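Local atomic coordinates of hypothetical protein TM1012 (Thermotoga maritima, PDB entry 2FCL), a protein that is a putative nucleotidyltransferase of the aminoglycoside-2''-adenylyltransferase family, probably transferring a nucleotidyl group to a substrate not yet known. Residues Leu42-Ala45 with Pro50-Val53; Ile56-Asp61 with Tyr66-Ile71. One frame throughout, in Å; residues are numbered along the deposited sequence.

Contact 1 of 2, residues Leu42-Ala45 with Pro50-Val53; sequences LSFA and PVEV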
# COMPACT_ATOMS: atom_id res chain seq x y z
N LEU A 42 -6.76 -1.76 3.02
CA LEU A 42 -6.40 -2.47 4.22
C LEU A 42 -5.79 -1.50 5.23
O LEU A 42 -6.02 -1.62 6.42
CB LEU A 42 -5.45 -3.64 3.93
CG LEU A 42 -5.01 -4.44 5.17
CD1 LEU A 42 -6.17 -5.04 5.95
CD2 LEU A 42 -4.04 -5.52 4.75
N SER A 43 -5.00 -0.55 4.76
CA SER A 43 -4.44 0.47 5.64
C SER A 43 -5.55 1.28 6.29
O SER A 43 -5.52 1.55 7.50
CB SER A 43 -3.55 1.42 4.87
OG SER A 43 -3.11 2.50 5.69
N PHE A 44 -6.53 1.68 5.50
CA PHE A 44 -7.63 2.48 6.03
C PHE A 44 -8.35 1.67 7.11
O PHE A 44 -8.62 2.18 8.19
CB PHE A 44 -8.62 2.86 4.92
CG PHE A 44 -8.02 3.60 3.75
CD1 PHE A 44 -6.83 4.27 3.83
CD2 PHE A 44 -8.69 3.59 2.54
CE1 PHE A 44 -6.33 4.95 2.76
CE2 PHE A 44 -8.17 4.24 1.45
CZ PHE A 44 -6.99 4.92 1.56
N ALA A 45 -8.65 0.41 6.82
CA ALA A 45 -9.34 -0.44 7.78
C ALA A 45 -8.53 -0.66 9.05
O ALA A 45 -9.05 -0.60 10.16
CB ALA A 45 -9.73 -1.76 7.15
N PRO A 50 -14.12 2.31 8.29
CA PRO A 50 -14.90 1.11 7.92
C PRO A 50 -15.13 0.96 6.42
O PRO A 50 -16.26 1.09 5.94
CB PRO A 50 -16.20 1.31 8.68
CG PRO A 50 -16.38 2.74 8.67
CD PRO A 50 -15.00 3.35 8.85
N VAL A 51 -14.07 0.69 5.68
CA VAL A 51 -14.14 0.43 4.25
C VAL A 51 -14.01 -1.07 4.03
O VAL A 51 -13.44 -1.79 4.87
CB VAL A 51 -13.00 1.18 3.47
CG1 VAL A 51 -13.16 2.69 3.58
CG2 VAL A 51 -11.60 0.74 3.93
N GLU A 52 -14.48 -1.53 2.88
CA GLU A 52 -14.34 -2.93 2.50
C GLU A 52 -12.91 -3.16 2.04
O GLU A 52 -12.35 -2.33 1.34
CB GLU A 52 -15.31 -3.30 1.38
N VAL A 53 -12.32 -4.27 2.44
CA VAL A 53 -10.95 -4.54 2.03
C VAL A 53 -11.00 -5.43 0.84
O VAL A 53 -11.53 -6.53 0.91
CB VAL A 53 -10.10 -5.11 3.16
CG1 VAL A 53 -8.72 -5.51 2.67
CG2 VAL A 53 -9.97 -4.06 4.24
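Leu42 and Ala45 meet Val53 on one side of helix 40-46, while Ser43, whose CB points away from the loop, has its OG hydrogen-bonded to Gln47 NE2 one turn further along. What joins the helix residues to the loop residues Pro50-Val53 is methyl groups, led by Val53 CG2 lying 3.7 Å from Ala45 CB. Val53 CG2 also comes within 3.9 Å of Leu42 CA. Leu42 and Ala45 are three residues apart, so both face Val53. Alanine suits this place because its single methyl lets the loop come close to the helix backbone.

The two branches of Val53 divide the work. With CG1 anti to the backbone N (chi1 174°), Val53 CG1 passes across the base of the leucine and meets Leu42 CB at 4.0 Å, while CG2 goes to the alanine. An alanine in place of Val53 would lack both branches and would probably leave Leu42 CB and Ala45 CB without their loop partners, opening a gap beneath the helix. Val51 makes the other foothold. With its CG1 anti to the carbonyl carbon (chi1 -64°), CG2 is left between the backbone N and the carbonyl carbon and faces the helix. Val51 CG2 packs 3.8 Å from Phe44 CB and approaches the edge of the phenylalanine ring close to its plane. Val51 CG2 is also near Ala45 N, at 4.1 Å, and thus lies against the helix backbone as well. Beta-branched valines fit this nearly extended run, in which Val51 and Val53 point at the helix and Glu52 between them points away.

Around the contact, the Phe44 side chain packs on Leu142 and Glu145 of helix 142-149 and on Leu161, and Ala45 meets Ile14. Helix 40-46 is thus wedged between helix 142-149 and its own following loop, which leads on into strand 57-60.

Contact 2 of 2, residues Ile56-Asp61 with Tyr66-Ile71; sequences IDIQTD and YEIERI. With EDO (1,2-ethanediol), chain D.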
# COMPACT_ATOMS: atom_id res chain seq x y z
N ILE A 56 -4.66 -6.36 -1.26
CA ILE A 56 -3.70 -5.72 -0.40
C ILE A 56 -2.70 -4.97 -1.26
O ILE A 56 -2.18 -5.52 -2.23
CB ILE A 56 -2.99 -6.75 0.48
CG1 ILE A 56 -4.01 -7.49 1.34
CG2 ILE A 56 -1.89 -6.08 1.32
CD1 ILE A 56 -3.40 -8.54 2.22
N ASP A 57 -2.40 -3.74 -0.86
CA ASP A 57 -1.45 -2.88 -1.54
C ASP A 57 -0.28 -2.63 -0.62
O ASP A 57 -0.46 -2.17 0.51
CB ASP A 57 -2.08 -1.54 -1.92
CG ASP A 57 -3.22 -1.68 -2.92
OD1 ASP A 57 -3.28 -2.68 -3.66
OD2 ASP A 57 -4.03 -0.74 -2.97
N ILE A 58 0.92 -2.92 -1.11
CA ILE A 58 2.15 -2.64 -0.40
C ILE A 58 2.97 -1.65 -1.22
O ILE A 58 3.26 -1.88 -2.38
CB ILE A 58 2.98 -3.93 -0.21
CG1 ILE A 58 2.18 -5.00 0.54
CG2 ILE A 58 4.27 -3.62 0.52
CD1 ILE A 58 1.67 -4.65 1.92
N GLN A 59 3.33 -0.55 -0.59
CA GLN A 59 4.16 0.47 -1.20
C GLN A 59 5.55 0.40 -0.58
O GLN A 59 5.72 0.16 0.61
CB GLN A 59 3.55 1.85 -1.05
CG GLN A 59 4.31 2.93 -1.77
CD GLN A 59 3.59 4.25 -1.81
OE1 GLN A 59 2.40 4.30 -1.52
NE2 GLN A 59 4.30 5.32 -2.19
N THR A 60 6.56 0.61 -1.42
CA THR A 60 7.95 0.45 -1.05
C THR A 60 8.79 1.36 -1.92
O THR A 60 8.26 2.22 -2.64
CB THR A 60 8.35 -1.05 -1.15
OG1 THR A 60 9.69 -1.23 -0.69
CG2 THR A 60 8.21 -1.58 -2.55
N ASP A 61 10.11 1.21 -1.83
CA ASP A 61 11.02 1.93 -2.72
C ASP A 61 11.46 1.01 -3.86
O ASP A 61 10.98 -0.11 -3.96
CB ASP A 61 12.16 2.57 -1.92
CG ASP A 61 12.92 1.59 -1.05
OD1 ASP A 61 12.81 0.38 -1.27
OD2 ASP A 61 13.64 2.05 -0.13
N TYR A 66 11.81 -5.19 -5.59
CA TYR A 66 12.51 -6.38 -6.05
C TYR A 66 12.85 -7.31 -4.89
O TYR A 66 12.80 -8.52 -5.04
CB TYR A 66 13.73 -6.01 -6.92
CG TYR A 66 13.30 -5.23 -8.14
CD1 TYR A 66 12.83 -5.88 -9.27
CD2 TYR A 66 13.31 -3.85 -8.14
CE1 TYR A 66 12.39 -5.18 -10.36
CE2 TYR A 66 12.86 -3.13 -9.22
CZ TYR A 66 12.40 -3.82 -10.33
OH TYR A 66 11.93 -3.12 -11.41
N GLU A 67 13.15 -6.75 -3.72
CA GLU A 67 13.37 -7.56 -2.54
C GLU A 67 12.10 -8.29 -2.09
O GLU A 67 12.16 -9.46 -1.72
CB GLU A 67 13.94 -6.72 -1.38
CG GLU A 67 15.44 -6.50 -1.42
CD GLU A 67 16.20 -7.80 -1.19
OE1 GLU A 67 16.36 -8.59 -2.14
OE2 GLU A 67 16.56 -8.05 -0.03
N ILE A 68 10.97 -7.58 -2.07
CA ILE A 68 9.71 -8.22 -1.70
C ILE A 68 9.38 -9.37 -2.65
O ILE A 68 9.01 -10.45 -2.23
CB ILE A 68 8.57 -7.16 -1.64
CG1 ILE A 68 8.81 -6.23 -0.46
CG2 ILE A 68 7.20 -7.82 -1.54
CD1 ILE A 68 7.91 -5.03 -0.43
N GLU A 69 9.56 -9.14 -3.95
CA GLU A 69 9.34 -10.21 -4.91
C GLU A 69 10.22 -11.43 -4.59
O GLU A 69 9.75 -12.56 -4.64
CB GLU A 69 9.65 -9.69 -6.32
CG GLU A 69 9.67 -10.73 -7.40
CD GLU A 69 9.98 -10.09 -8.74
OE1 GLU A 69 11.07 -9.51 -8.93
OE2 GLU A 69 9.10 -10.12 -9.57
N ARG A 70 11.50 -11.21 -4.27
CA ARG A 70 12.38 -12.32 -3.91
C ARG A 70 11.89 -13.03 -2.65
O ARG A 70 11.84 -14.26 -2.59
CB ARG A 70 13.80 -11.80 -3.68
CG ARG A 70 14.83 -12.88 -3.40
CD ARG A 70 16.22 -12.32 -3.07
NE ARG A 70 16.22 -11.49 -1.86
CZ ARG A 70 16.13 -11.94 -0.61
NH1 ARG A 70 16.06 -13.24 -0.36
NH2 ARG A 70 16.13 -11.08 0.40
N ILE A 71 11.55 -12.25 -1.63
CA ILE A 71 11.17 -12.81 -0.35
C ILE A 71 9.90 -13.64 -0.47
O ILE A 71 9.74 -14.61 0.26
CB ILE A 71 11.04 -11.68 0.68
CG1 ILE A 71 12.44 -11.16 1.01
CG2 ILE A 71 10.34 -12.14 1.95
CD1 ILE A 71 12.43 -9.80 1.70
C1 EDO D . -6.00 -3.03 0.41
O1 EDO D . -6.36 -2.68 -0.96
C2 EDO D . -4.68 -2.34 0.72
O2 EDO D . -3.64 -2.88 1.48
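Strand 57-60 and the helix containing Tyr66-Ile71 stand well apart, their closest CA atoms being those of Thr60 and Ile68 at 8.9 Å, so side chains must bridge the space. Ile68 does so with one methyl. Its CG1 lies anti to the carbonyl carbon and its chain is then extended (chi2 170°), which carries CD1 out to the sheet. There Ile68 CD1 rests 4.0 Å from Ile58 CG2, the two isoleucines crossing at an angle. Thr60 meets it tip to tip, Thr60 CG2 to Ile68 CD1 at 4.1 Å. Threonine serves two needs here: its methyl joins the apolar layer, while OG1 hydrogen-bonds to Asn35 O. Ile68 also touches Ile104 on strand 103-106, so it spans more than one strand.

On the helix, Arg70 grips Glu67 side-on: Arg70 NE meets Glu67 OE1 at 2.9 Å and NH2 takes OE2, both oxygens lying close to the guanidinium plane. At the start of the strand, Asp57 N gives a nearly straight bond of 2.8 Å to O2 of a 1,2-ethanediol, probably from the crystallisation liquor, which also bonds to His54 O just before the strand.

Asp61, at the N-cap, accepts the N-H of Gly64 with OD1. Strand 57-60, antiparallel to 36-39 and parallel to 103-106, with helix 62-71 following directly, is as expected for the nucleotidyltransferase fold of this family.

Overall arrangement
Contact 1 comes first along the chain and closes before contact 2 opens, so the path runs from helix 40-46 through its loop into strand 57-60 and on to helix 62-71. Their centres lie about 20 Å apart, on opposite sides of the chain's centre. They still touch: Leu42 CD2 packs 3.9 Å from Ile56 CG1, which ties helix 40-46 to the entrance of strand 57-60. That strand is an internal one of the five-stranded mixed sheet. The two contacts therefore hold in place the elements that come before and after it, all within the family's nucleotidyltransferase-like region.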